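Local atomic coordinates of 35 kDa hemin binding protein (Porphyromonas gingivalis, PDB entry 5Y1A), a protein that probably binds hemin, carries a thioredoxin domain that may serve thiol-disulfide chemistry, and is secreted as a cargo of the type IX secretion system. Residues A[207-212]-A[238-243]; A[72-77]-A[246-251]; A[217-222]-A[231-236]; A[41-46]-A[96-101]. All coordinates share one frame; numbering follows the deposited sequence.

Contact 1 (A[207-212]-A[238-243])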
loop_
_atom_site.group_PDB
_atom_site.type_symbol
_atom_site.label_atom_id
_atom_site.label_comp_id
_atom_site.label_asym_id
_atom_site.label_seq_id
_atom_site.Cartn_x
_atom_site.Cartn_y
_atom_site.Cartn_z
ATOM N N THR A 207 -3.124 -5.931 -3.328
ATOM C CA THR A 207 -4.307 -5.185 -3.779
ATOM C C THR A 207 -4.259 -3.735 -3.274
ATOM O O THR A 207 -4.078 -3.485 -2.085
ATOM C CB THR A 207 -5.555 -5.940 -3.330
ATOM O OG1 THR A 207 -5.561 -7.211 -4.003
ATOM C CG2 THR A 207 -6.854 -5.175 -3.662
ATOM N N VAL A 208 -4.385 -2.777 -4.190
ATOM C CA VAL A 208 -4.288 -1.377 -3.796
ATOM C C VAL A 208 -5.513 -0.936 -2.990
ATOM O O VAL A 208 -6.627 -1.021 -3.486
ATOM C CB VAL A 208 -4.157 -0.456 -5.017
ATOM C CG1 VAL A 208 -4.069 0.994 -4.540
ATOM C CG2 VAL A 208 -2.917 -0.841 -5.835
ATOM N N LEU A 209 -5.309 -0.494 -1.752
ATOM C CA LEU A 209 -6.420 0.080 -0.975
ATOM C C LEU A 209 -6.272 1.548 -0.660
ATOM O O LEU A 209 -7.290 2.210 -0.303
ATOM C CB LEU A 209 -6.642 -0.674 0.350
ATOM C CG LEU A 209 -6.969 -2.159 0.145
ATOM C CD1 LEU A 209 -7.250 -2.766 1.541
ATOM C CD2 LEU A 209 -8.144 -2.416 -0.828
ATOM N N MET A 210 -5.029 2.038 -0.717
ATOM C CA MET A 210 -4.753 3.459 -0.503
ATOM C C MET A 210 -3.721 3.992 -1.482
ATOM O O MET A 210 -2.786 3.279 -1.872
ATOM C CB MET A 210 -4.261 3.755 0.938
ATOM C CG MET A 210 -5.129 3.181 2.063
ATOM S SD MET A 210 -4.455 3.529 3.752
ATOM C CE MET A 210 -4.612 5.302 3.823
ATOM N N ILE A 211 -3.882 5.260 -1.842
ATOM C CA ILE A 211 -2.900 6.003 -2.633
ATOM C C ILE A 211 -2.545 7.219 -1.776
ATOM O O ILE A 211 -3.425 8.023 -1.415
ATOM C CB ILE A 211 -3.454 6.450 -4.039
ATOM C CG1 ILE A 211 -4.027 5.234 -4.826
ATOM C CG2 ILE A 211 -2.347 7.163 -4.847
ATOM C CD1 ILE A 211 -5.525 4.921 -4.618
ATOM N N LEU A 212 -1.262 7.353 -1.462
ATOM C CA LEU A 212 -0.826 8.312 -0.444
ATOM C C LEU A 212 -0.738 9.770 -0.891
ATOM O O LEU A 212 -0.691 10.674 -0.038
ATOM C CB LEU A 212 0.485 7.853 0.161
ATOM C CG LEU A 212 0.401 6.472 0.839
ATOM C CD1 LEU A 212 1.711 6.179 1.563
ATOM C CD2 LEU A 212 -0.803 6.337 1.814
ATOM N N ASP A 238 -6.970 3.017 6.137
ATOM C CA ASP A 238 -8.363 3.275 5.760
ATOM C C ASP A 238 -9.270 2.058 6.029
ATOM O O ASP A 238 -9.841 1.479 5.104
ATOM C CB ASP A 238 -8.422 3.633 4.269
ATOM C CG ASP A 238 -8.144 5.115 3.971
ATOM O OD1 ASP A 238 -8.028 5.935 4.927
ATOM O OD2 ASP A 238 -8.084 5.463 2.751
ATOM N N GLY A 239 -9.401 1.637 7.281
ATOM C CA GLY A 239 -10.420 0.642 7.604
ATOM C C GLY A 239 -10.116 -0.771 7.155
ATOM O O GLY A 239 -11.006 -1.531 6.762
ATOM N N PHE A 240 -8.834 -1.115 7.182
ATOM C CA PHE A 240 -8.430 -2.486 7.005
ATOM C C PHE A 240 -7.310 -2.766 7.969
ATOM O O PHE A 240 -6.665 -1.828 8.492
ATOM C CB PHE A 240 -7.995 -2.779 5.548
ATOM C CG PHE A 240 -6.931 -1.848 5.015
ATOM C CD1 PHE A 240 -5.589 -2.193 5.051
ATOM C CD2 PHE A 240 -7.294 -0.634 4.426
ATOM C CE1 PHE A 240 -4.609 -1.327 4.515
ATOM C CE2 PHE A 240 -6.333 0.216 3.878
ATOM C CZ PHE A 240 -5.002 -0.114 3.938
ATOM N N GLU A 241 -7.067 -4.052 8.194
ATOM C CA GLU A 241 -6.085 -4.471 9.184
ATOM C C GLU A 241 -4.687 -4.335 8.649
ATOM O O GLU A 241 -4.468 -4.512 7.453
ATOM C CB GLU A 241 -6.339 -5.918 9.599
ATOM C CG GLU A 241 -7.685 -6.115 10.328
ATOM C CD GLU A 241 -7.811 -7.483 10.980
ATOM O OE1 GLU A 241 -8.142 -7.517 12.195
ATOM O OE2 GLU A 241 -7.578 -8.512 10.293
ATOM N N ILE A 242 -3.722 -4.074 9.535
ATOM C CA ILE A 242 -2.323 -3.921 9.104
ATOM C C ILE A 242 -1.643 -5.245 8.691
ATOM O O ILE A 242 -0.687 -5.241 7.916
ATOM C CB ILE A 242 -1.469 -3.215 10.189
ATOM C CG1 ILE A 242 -0.124 -2.779 9.610
ATOM C CG2 ILE A 242 -1.300 -4.112 11.453
ATOM C CD1 ILE A 242 0.560 -1.667 10.411
ATOM N N LYS A 243 -2.116 -6.364 9.232
ATOM C CA LYS A 243 -1.510 -7.656 8.932
ATOM C C LYS A 243 -1.451 -7.858 7.409
ATOM O O LYS A 243 -2.417 -7.566 6.694
ATOM C CB LYS A 243 -2.302 -8.772 9.618
ATOM C CG LYS A 243 -1.781 -10.194 9.424
ATOM C CD LYS A 243 -2.778 -11.170 10.043
ATOM C CE LYS A 243 -2.726 -12.540 9.396
ATOM N NZ LYS A 243 -3.961 -13.327 9.746
HETATM O O HOH W 1 -8.271 4.713 0.211
#
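Met210 and Asp238 bring the two backbones nearest, with their CA atoms 7.2 Å apart, where strand 207-211 passes the loop that links the two sheets of the beta-sandwich domain. Leu209 and Met210 form a classic beta bulge opposite Val184, and the bulge lets two consecutive side chains point at this loop. Between them they hold the ring of Phe240. The branch CD1 of Leu209 lies over one face in a CH-pi contact, 3.7 Å from the Phe240 ring centroid and only 16° off the ring normal. Met210 comes in at the rim instead: its CG sits in the ring plane, 3.7 Å from Phe240 CE2, and its SD makes an oblique Met-aromatic contact at 4.8 Å from the centroid. The same sulfur accepts a weak hydrogen bond from Asp238 N. A bend at the last torsion of Met210 (chi3 66°) carries CE over the face of the aspartate carboxylate, 3.5 Å from Asp238 CG. The loop has a further hold in the hydrogen bond between Asp238 O and Trp88 NE1. A water closes the polar side, donating to Leu209 O at 2.7 Å and to Asp238 OD2 at 2.7 Å.

Contact 2 (A[72-77]-A[246-251])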
loop_
_atom_site.group_PDB
_atom_site.type_symbol
_atom_site.label_atom_id
_atom_site.label_comp_id
_atom_site.label_asym_id
_atom_site.label_seq_id
_atom_site.Cartn_x
_atom_site.Cartn_y
_atom_site.Cartn_z
ATOM N N ARG A 72 12.389 -8.385 -7.516
ATOM C CA ARG A 72 12.403 -7.062 -8.137
ATOM C C ARG A 72 11.135 -6.764 -8.961
ATOM O O ARG A 72 11.091 -5.785 -9.720
ATOM C CB ARG A 72 13.668 -6.904 -8.994
ATOM C CG ARG A 72 14.953 -6.848 -8.168
ATOM C CD ARG A 72 16.233 -6.988 -9.007
ATOM N NE ARG A 72 16.370 -5.970 -10.054
ATOM C CZ ARG A 72 17.356 -5.952 -10.954
ATOM N NH1 ARG A 72 18.307 -6.894 -10.925
ATOM N NH2 ARG A 72 17.394 -5.009 -11.886
ATOM N N VAL A 73 10.112 -7.605 -8.806
ATOM C CA VAL A 73 8.804 -7.357 -9.457
ATOM C C VAL A 73 7.757 -7.061 -8.382
ATOM O O VAL A 73 7.507 -7.888 -7.502
ATOM C CB VAL A 73 8.325 -8.544 -10.346
ATOM C CG1 VAL A 73 6.978 -8.216 -10.995
ATOM C CG2 VAL A 73 9.369 -8.850 -11.406
ATOM N N PHE A 74 7.150 -5.881 -8.456
ATOM C CA PHE A 74 6.177 -5.460 -7.443
ATOM C C PHE A 74 4.811 -5.393 -8.112
ATOM O O PHE A 74 4.550 -4.451 -8.855
ATOM C CB PHE A 74 6.534 -4.077 -6.876
ATOM C CG PHE A 74 7.938 -3.976 -6.322
ATOM C CD1 PHE A 74 8.512 -5.034 -5.597
ATOM C CD2 PHE A 74 8.687 -2.817 -6.515
ATOM C CE1 PHE A 74 9.831 -4.921 -5.108
ATOM C CE2 PHE A 74 9.983 -2.695 -6.009
ATOM C CZ PHE A 74 10.543 -3.749 -5.289
ATOM N N GLN A 75 3.957 -6.385 -7.855
ATOM C CA GLN A 75 2.610 -6.406 -8.424
ATOM C C GLN A 75 1.648 -5.499 -7.663
ATOM O O GLN A 75 1.772 -5.293 -6.448
ATOM C CB GLN A 75 2.010 -7.817 -8.376
ATOM C CG GLN A 75 2.791 -8.922 -9.034
ATOM C CD GLN A 75 2.125 -10.272 -8.743
ATOM O OE1 GLN A 75 1.052 -10.557 -9.262
ATOM N NE2 GLN A 75 2.752 -11.081 -7.896
ATOM N N THR A 76 0.696 -4.926 -8.397
ATOM C CA THR A 76 -0.422 -4.216 -7.781
ATOM C C THR A 76 -1.699 -4.556 -8.550
ATOM O O THR A 76 -1.644 -4.726 -9.768
ATOM C CB THR A 76 -0.232 -2.694 -7.795
ATOM O OG1 THR A 76 -0.258 -2.224 -9.145
ATOM C CG2 THR A 76 1.073 -2.281 -7.150
ATOM N N PHE A 77 -2.814 -4.718 -7.831
ATOM C CA PHE A 77 -4.113 -5.005 -8.446
ATOM C C PHE A 77 -5.020 -3.833 -8.134
ATOM O O PHE A 77 -5.194 -3.477 -6.962
ATOM C CB PHE A 77 -4.712 -6.309 -7.918
ATOM C CG PHE A 77 -4.002 -7.535 -8.431
ATOM C CD1 PHE A 77 -4.574 -8.315 -9.446
ATOM C CD2 PHE A 77 -2.746 -7.896 -7.916
ATOM C CE1 PHE A 77 -3.893 -9.438 -9.973
ATOM C CE2 PHE A 77 -2.066 -9.023 -8.411
ATOM C CZ PHE A 77 -2.633 -9.800 -9.444
ATOM N N ASP A 246 1.885 -4.144 2.481
ATOM C CA ASP A 246 3.130 -3.588 1.945
ATOM C C ASP A 246 2.903 -2.107 1.595
ATOM O O ASP A 246 1.763 -1.707 1.353
ATOM C CB ASP A 246 3.530 -4.316 0.652
ATOM C CG ASP A 246 3.894 -5.784 0.889
ATOM O OD1 ASP A 246 4.598 -6.064 1.882
ATOM O OD2 ASP A 246 3.467 -6.648 0.096
ATOM N N VAL A 247 3.980 -1.320 1.541
ATOM C CA VAL A 247 3.908 0.021 0.915
ATOM C C VAL A 247 4.853 -0.016 -0.265
ATOM O O VAL A 247 6.033 -0.405 -0.134
ATOM C CB VAL A 247 4.290 1.186 1.853
ATOM C CG1 VAL A 247 4.286 2.542 1.074
ATOM C CG2 VAL A 247 3.320 1.247 3.030
ATOM N N LEU A 248 4.313 0.351 -1.414
ATOM C CA LEU A 248 5.069 0.461 -2.655
ATOM C C LEU A 248 5.168 1.945 -3.009
ATOM O O LEU A 248 4.150 2.667 -2.989
ATOM C CB LEU A 248 4.305 -0.271 -3.765
ATOM C CG LEU A 248 4.729 -0.023 -5.229
ATOM C CD1 LEU A 248 6.146 -0.580 -5.459
ATOM C CD2 LEU A 248 3.779 -0.701 -6.151
ATOM N N ALA A 249 6.358 2.404 -3.370
ATOM C CA ALA A 249 6.500 3.765 -3.897
ATOM C C ALA A 249 7.225 3.695 -5.212
ATOM O O ALA A 249 8.152 2.871 -5.394
ATOM C CB ALA A 249 7.282 4.643 -2.925
ATOM N N PHE A 250 6.824 4.567 -6.139
ATOM C CA PHE A 250 7.553 4.630 -7.401
ATOM C C PHE A 250 7.684 6.044 -7.965
ATOM O O PHE A 250 6.775 6.878 -7.798
ATOM C CB PHE A 250 6.995 3.639 -8.429
ATOM C CG PHE A 250 5.513 3.717 -8.649
ATOM C CD1 PHE A 250 4.979 4.559 -9.643
ATOM C CD2 PHE A 250 4.653 2.902 -7.910
ATOM C CE1 PHE A 250 3.584 4.598 -9.882
ATOM C CE2 PHE A 250 3.241 2.923 -8.128
ATOM C CZ PHE A 250 2.715 3.780 -9.126
ATOM N N VAL A 251 8.837 6.298 -8.591
ATOM C CA VAL A 251 9.121 7.542 -9.320
ATOM C C VAL A 251 8.710 7.348 -10.785
ATOM O O VAL A 251 9.018 6.319 -11.412
ATOM C CB VAL A 251 10.633 7.883 -9.236
ATOM C CG1 VAL A 251 10.929 9.184 -9.962
ATOM C CG2 VAL A 251 11.101 7.977 -7.753
#
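Leu248 reaches across from the beta sandwich to Phe74 and Thr76, two residues on the same face of strand 73-79 in the thioredoxin domain. The backbones stay well apart, with the CA atoms of Phe74 and Leu248 separated by 7.7 Å, and side chains alone span the gap. From its strand, Leu248 CB heads toward the thioredoxin sheet. The next atom, CG, is set anti to the backbone N (chi1 166°) and lies in the plane of the Phe250 ring, at its edge, 4.0 Å from Phe250 CD2. There the chain forks. Branch CD1 turns to Phe74, approaching CD2 of that ring at 3.5 Å and also resting against Phe74 CB at 3.8 Å. Branch CD2 takes the other neighbour, meeting CG2 of Thr76 at 3.3 Å, tighter than an ordinary methyl-methyl contact. Thr76 can offer this methyl because its hydroxyl is turned elsewhere: OG1 lies between the backbone N and the carbonyl carbon (chi1 66°) and is hydrogen-bonded to Leu40 O on the adjoining strand. Phe74 also packs on Ala266 and Gln268, which carries the junction across to the adjoining strand 263-270. Everything that meets between the two segments is carbon, so this buried part of the domain interface depends on close fit of side-chain shapes and not on directional bonds.

Contact 3 (A[217-222]-A[231-236])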
loop_
_atom_site.group_PDB
_atom_site.type_symbol
_atom_site.label_atom_id
_atom_site.label_comp_id
_atom_site.label_asym_id
_atom_site.label_seq_id
_atom_site.Cartn_x
_atom_site.Cartn_y
_atom_site.Cartn_z
ATOM N N LYS A 217 -2.647 10.864 -9.375
ATOM C CA LYS A 217 -1.621 10.991 -10.410
ATOM C C LYS A 217 -0.234 11.250 -9.823
ATOM O O LYS A 217 0.724 11.336 -10.577
ATOM C CB LYS A 217 -1.995 12.087 -11.429
ATOM C CG LYS A 217 -3.356 11.853 -12.091
ATOM C CD LYS A 217 -3.502 12.766 -13.303
ATOM C CE LYS A 217 -3.503 14.251 -12.901
ATOM N NZ LYS A 217 -4.586 14.517 -11.902
ATOM N N GLY A 218 -0.130 11.399 -8.490
ATOM C CA GLY A 218 1.191 11.516 -7.838
ATOM C C GLY A 218 1.509 12.879 -7.256
ATOM O O GLY A 218 0.881 13.855 -7.612
ATOM N N ASP A 219 2.451 12.927 -6.319
ATOM C CA ASP A 219 2.988 14.188 -5.816
ATOM C C ASP A 219 4.184 14.590 -6.662
ATOM O O ASP A 219 5.006 13.739 -6.989
ATOM C CB ASP A 219 3.503 14.002 -4.382
ATOM C CG ASP A 219 2.382 13.875 -3.363
ATOM O OD1 ASP A 219 1.449 14.694 -3.347
ATOM O OD2 ASP A 219 2.452 12.943 -2.573
ATOM N N ALA A 220 4.315 15.892 -6.954
ATOM C CA ALA A 220 5.511 16.428 -7.644
ATOM C C ALA A 220 6.754 16.281 -6.770
ATOM O O ALA A 220 6.744 16.633 -5.586
ATOM C CB ALA A 220 5.317 17.934 -8.011
ATOM N N LEU A 221 7.828 15.745 -7.352
ATOM C CA LEU A 221 9.083 15.571 -6.619
ATOM C C LEU A 221 9.972 16.788 -6.672
ATOM O O LEU A 221 10.204 17.357 -7.741
ATOM C CB LEU A 221 9.872 14.370 -7.176
ATOM C CG LEU A 221 9.460 12.989 -6.712
ATOM C CD1 LEU A 221 10.125 11.939 -7.598
ATOM C CD2 LEU A 221 9.832 12.761 -5.219
ATOM N N ASN A 222 10.510 17.155 -5.516
ATOM C CA ASN A 222 11.472 18.232 -5.403
ATOM C C ASN A 222 12.875 17.665 -5.448
ATOM O O ASN A 222 13.341 17.098 -4.455
ATOM C CB ASN A 222 11.254 18.989 -4.093
ATOM C CG ASN A 222 10.008 19.863 -4.121
ATOM O OD1 ASN A 222 9.151 19.772 -3.240
ATOM N ND2 ASN A 222 9.897 20.706 -5.143
ATOM N N ILE A 231 10.402 12.483 0.618
ATOM C CA ILE A 231 8.969 12.726 0.840
ATOM C C ILE A 231 8.586 11.895 2.059
ATOM O O ILE A 231 8.945 10.724 2.122
ATOM C CB ILE A 231 8.093 12.289 -0.390
ATOM C CG1 ILE A 231 8.262 13.314 -1.524
ATOM C CG2 ILE A 231 6.601 12.122 0.009
ATOM C CD1 ILE A 231 7.208 13.259 -2.626
ATOM N N LYS A 232 7.872 12.496 3.013
ATOM C CA LYS A 232 7.408 11.758 4.184
ATOM C C LYS A 232 5.878 11.799 4.237
ATOM O O LYS A 232 5.264 12.867 4.068
ATOM C CB LYS A 232 8.010 12.312 5.501
ATOM C CG LYS A 232 7.564 11.510 6.740
ATOM C CD LYS A 232 8.235 11.999 8.053
ATOM C CE LYS A 232 8.024 11.002 9.184
ATOM N NZ LYS A 232 8.102 11.675 10.531
ATOM N N LYS A 233 5.266 10.646 4.476
ATOM C CA LYS A 233 3.806 10.584 4.639
ATOM C C LYS A 233 3.473 10.033 6.030
ATOM O O LYS A 233 4.201 9.210 6.578
ATOM C CB LYS A 233 3.174 9.667 3.581
ATOM C CG LYS A 233 3.377 10.151 2.141
ATOM C CD LYS A 233 2.430 11.301 1.828
ATOM C CE LYS A 233 2.526 11.687 0.311
ATOM N NZ LYS A 233 1.546 12.787 0.049
ATOM N N GLU A 234 2.353 10.481 6.582
ATOM C CA GLU A 234 1.868 9.983 7.865
ATOM C C GLU A 234 0.366 9.765 7.727
ATOM O O GLU A 234 -0.394 10.746 7.615
ATOM C CB GLU A 234 2.209 10.994 8.972
ATOM C CG GLU A 234 1.636 10.661 10.331
ATOM C CD GLU A 234 1.924 11.725 11.380
ATOM O OE1 GLU A 234 0.984 12.460 11.762
ATOM O OE2 GLU A 234 3.087 11.825 11.815
ATOM N N PHE A 235 -0.051 8.490 7.749
ATOM C CA PHE A 235 -1.410 8.074 7.354
ATOM C C PHE A 235 -2.010 7.011 8.281
ATOM O O PHE A 235 -1.324 6.079 8.688
ATOM C CB PHE A 235 -1.377 7.509 5.906
ATOM C CG PHE A 235 -0.365 6.377 5.710
ATOM C CD1 PHE A 235 -0.770 5.040 5.738
ATOM C CD2 PHE A 235 0.991 6.663 5.502
ATOM C CE1 PHE A 235 0.155 3.996 5.596
ATOM C CE2 PHE A 235 1.941 5.627 5.352
ATOM C CZ PHE A 235 1.530 4.289 5.394
ATOM N N LYS A 236 -3.299 7.156 8.581
ATOM C CA LYS A 236 -4.091 6.127 9.269
ATOM C C LYS A 236 -4.626 5.119 8.244
ATOM O O LYS A 236 -5.216 5.522 7.238
ATOM C CB LYS A 236 -5.273 6.802 9.966
ATOM C CG LYS A 236 -6.327 5.868 10.578
ATOM C CD LYS A 236 -7.392 6.657 11.379
ATOM C CE LYS A 236 -6.807 7.919 12.037
ATOM N NZ LYS A 236 -7.598 8.516 13.177
#
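Asp219 and Lys233 meet in a salt bridge, beside which Leu221 packs on Ile231. The lysine has a single bend: after a turn at chi2 (-77°) the rest of its chain runs extended, which delivers NZ to the aspartate from the opposite direction. Lys233 NZ donates to Asp219 OD2 at 2.8 Å, on the syn side of that oxygen and 23° out of the carboxylate plane. The grip is one-sided, since Asp219 OD1 remains 3.9 Å from Lys233 NZ. A second hydrogen bond, to Leu212 O, helps fix the ammonium group. On the apolar side, CG1 of Ile231 lies anti to the carbonyl carbon (chi1 -75°) and thrusts CD1 toward the other strand. There it touches CD2 of Leu221 at 3.7 Å, the two side chains crossing at about a right angle, and it comes within 4.2 Å of Asp219 CB. Leu221 also leans on Leu178 and Leu180, while Ile231 packs against Phe165. Strands 207-220 and 228-235, successive in the chain, are outermost strands of different sheets, so these side chains join the two layers along one margin, as expected of a beta sandwich and consistent with an immunoglobulin-like domain.

Contact 4 (A[41-46]-A[96-101])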
loop_
_atom_site.group_PDB
_atom_site.type_symbol
_atom_site.label_atom_id
_atom_site.label_comp_id
_atom_site.label_asym_id
_atom_site.label_seq_id
_atom_site.Cartn_x
_atom_site.Cartn_y
_atom_site.Cartn_z
ATOM N N GLU A 41 0.804 -3.000 -12.872
ATOM C CA GLU A 41 -0.547 -2.575 -12.447
ATOM C C GLU A 41 -1.542 -3.447 -13.182
ATOM O O GLU A 41 -1.596 -3.430 -14.407
ATOM C CB GLU A 41 -0.757 -1.057 -12.695
ATOM C CG GLU A 41 0.144 -0.240 -11.743
ATOM C CD GLU A 41 0.208 1.229 -12.102
ATOM O OE1 GLU A 41 0.636 1.509 -13.235
ATOM O OE2 GLU A 41 -0.176 2.083 -11.261
ATOM N N VAL A 42 -2.283 -4.258 -12.417
ATOM C CA VAL A 42 -3.251 -5.190 -12.971
ATOM C C VAL A 42 -4.673 -4.704 -12.722
ATOM O O VAL A 42 -5.034 -4.314 -11.601
ATOM C CB VAL A 42 -3.122 -6.575 -12.323
ATOM C CG1 VAL A 42 -4.073 -7.604 -13.054
ATOM C CG2 VAL A 42 -1.644 -6.988 -12.310
ATOM N N PHE A 43 -5.491 -4.773 -13.771
ATOM C CA PHE A 43 -6.856 -4.223 -13.730
ATOM C C PHE A 43 -7.869 -5.350 -13.632
ATOM O O PHE A 43 -7.900 -6.249 -14.466
ATOM C CB PHE A 43 -7.052 -3.322 -14.959
ATOM C CG PHE A 43 -5.915 -2.369 -15.128
ATOM C CD1 PHE A 43 -5.615 -1.440 -14.125
ATOM C CD2 PHE A 43 -5.084 -2.437 -16.252
ATOM C CE1 PHE A 43 -4.475 -0.608 -14.247
ATOM C CE2 PHE A 43 -3.957 -1.594 -16.378
ATOM C CZ PHE A 43 -3.674 -0.678 -15.388
ATOM N N THR A 44 -8.684 -5.302 -12.579
ATOM C CA THR A 44 -9.440 -6.473 -12.159
ATOM C C THR A 44 -10.752 -6.084 -11.460
ATOM O O THR A 44 -10.944 -4.926 -11.055
ATOM C CB THR A 44 -8.544 -7.353 -11.226
ATOM O OG1 THR A 44 -9.148 -8.637 -11.014
ATOM C CG2 THR A 44 -8.303 -6.668 -9.867
ATOM N N ALA A 45 -11.651 -7.053 -11.314
ATOM C CA ALA A 45 -12.870 -6.859 -10.518
ATOM C C ALA A 45 -13.395 -8.146 -9.928
ATOM O O ALA A 45 -13.195 -9.221 -10.496
ATOM C CB ALA A 45 -13.951 -6.180 -11.342
ATOM N N GLU A 46 -14.113 -8.022 -8.817
ATOM C CA GLU A 46 -14.647 -9.196 -8.112
ATOM C C GLU A 46 -15.732 -9.927 -8.907
ATOM O O GLU A 46 -15.930 -11.141 -8.741
ATOM C CB GLU A 46 -15.127 -8.788 -6.725
ATOM C CG GLU A 46 -13.926 -8.540 -5.785
ATOM C CD GLU A 46 -14.323 -8.152 -4.367
ATOM O OE1 GLU A 46 -15.513 -7.836 -4.157
ATOM O OE2 GLU A 46 -13.429 -8.137 -3.477
ATOM N N ILE A 96 -9.651 5.271 -12.984
ATOM C CA ILE A 96 -10.063 6.269 -13.992
ATOM C C ILE A 96 -8.864 7.014 -14.599
ATOM O O ILE A 96 -8.822 7.246 -15.811
ATOM C CB ILE A 96 -11.078 7.258 -13.353
ATOM C CG1 ILE A 96 -12.401 6.508 -13.130
ATOM C CG2 ILE A 96 -11.247 8.561 -14.199
ATOM C CD1 ILE A 96 -13.388 7.262 -12.218
ATOM N N ALA A 97 -7.897 7.363 -13.753
ATOM C CA ALA A 97 -6.684 8.043 -14.182
ATOM C C ALA A 97 -5.835 7.149 -15.074
ATOM O O ALA A 97 -5.361 7.584 -16.128
ATOM C CB ALA A 97 -5.864 8.539 -12.945
ATOM N N LEU A 98 -5.669 5.893 -14.659
ATOM C CA LEU A 98 -4.880 4.910 -15.410
ATOM C C LEU A 98 -5.564 4.630 -16.749
ATOM O O LEU A 98 -4.894 4.459 -17.770
ATOM C CB LEU A 98 -4.720 3.614 -14.596
ATOM C CG LEU A 98 -3.694 3.735 -13.448
ATOM C CD1 LEU A 98 -3.792 2.568 -12.476
ATOM C CD2 LEU A 98 -2.262 3.857 -14.018
ATOM N N ASP A 99 -6.894 4.551 -16.724
ATOM C CA ASP A 99 -7.667 4.394 -17.967
ATOM C C ASP A 99 -7.441 5.576 -18.943
ATOM O O ASP A 99 -7.151 5.379 -20.130
ATOM C CB ASP A 99 -9.150 4.226 -17.626
ATOM C CG ASP A 99 -10.010 3.844 -18.833
ATOM O OD1 ASP A 99 -9.498 3.257 -19.839
ATOM O OD2 ASP A 99 -11.233 4.143 -18.761
ATOM N N GLN A 100 -7.548 6.798 -18.441
ATOM C CA GLN A 100 -7.243 7.977 -19.250
ATOM C C GLN A 100 -5.843 7.888 -19.892
ATOM O O GLN A 100 -5.661 8.228 -21.066
ATOM C CB GLN A 100 -7.384 9.249 -18.412
ATOM C CG GLN A 100 -7.214 10.547 -19.243
ATOM C CD GLN A 100 -8.174 10.628 -20.440
ATOM O OE1 GLN A 100 -9.382 10.376 -20.303
ATOM N NE2 GLN A 100 -7.640 10.990 -21.618
ATOM N N THR A 101 -4.875 7.390 -19.143
ATOM C CA THR A 101 -3.504 7.299 -19.600
ATOM C C THR A 101 -3.228 6.149 -20.564
ATOM O O THR A 101 -2.558 6.329 -21.610
ATOM C CB THR A 101 -2.566 7.222 -18.350
ATOM O OG1 THR A 101 -2.732 8.429 -17.610
ATOM C CG2 THR A 101 -1.076 7.062 -18.749
#
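Glu41, Phe43 and Leu98 all place CG anti to their own carbonyl carbon (chi1 -68°, -48° and -76°), which helps turn the two strand side chains toward the helix and the leucine toward the strand. The setting is the thioredoxin fold: strand 34-44, flanked in its sheet by strands 73-79 and 109-112, presents the alternate residues Glu41 and Phe43 to helix 89-102. Leu98 is the helix residue that fills the junction, and its two methyls divide the work. CD1 approaches the rim of the Phe43 ring near the ring plane, 3.7 Å from Phe43 CE1, and lies 3.8 Å from Glu41 OE2. CD2 comes obliquely to the oxygen end of the carboxylate, 3.8 Å from Glu41 OE1 and 3.9 Å from Glu41 OE2, the leucine side chain as a whole running roughly perpendicular to the extended glutamate. A buried acid next to a leucine needs polar partners, and OE2 finds them outside the helix, in a salt bridge with Arg114 NH2 and a hydrogen bond with Tyr183 OH. The latter belongs to the beta sandwich, so the glutamate ties the two domains together. Further along the chain, the strand leads toward the probable CxxC motif of Cys48 and Cys51, and Phe43 lies near that motif without touching it. One face of the Phe43 ring is overlain near its rim by Glu41 O, 3.5 Å above the ring plane.

In the fold
Contacts 2 and 4 sit on neighbouring strands of the thioredoxin sheet, their centres about 15 Å apart, and are joined by a probable hydrogen bond from Val42 N to Thr76 O (2.8 Å). Contact 1 attaches to the same sheet through another probable bond, Val208 N to Phe77 O at 3.0 Å, so strand 207-220 binds the thioredoxin domain at one end and takes part in contact 3 at the other. Inside the sandwich, Val251 CG1 of contact 2 packs on Leu221 CD1 of contact 3 at 3.7 Å. Contacts 1 and 4 do not touch, with centres about 17 Å apart. In contact 4 the Phe43 side chain comes near the probable CxxC site, without touching it.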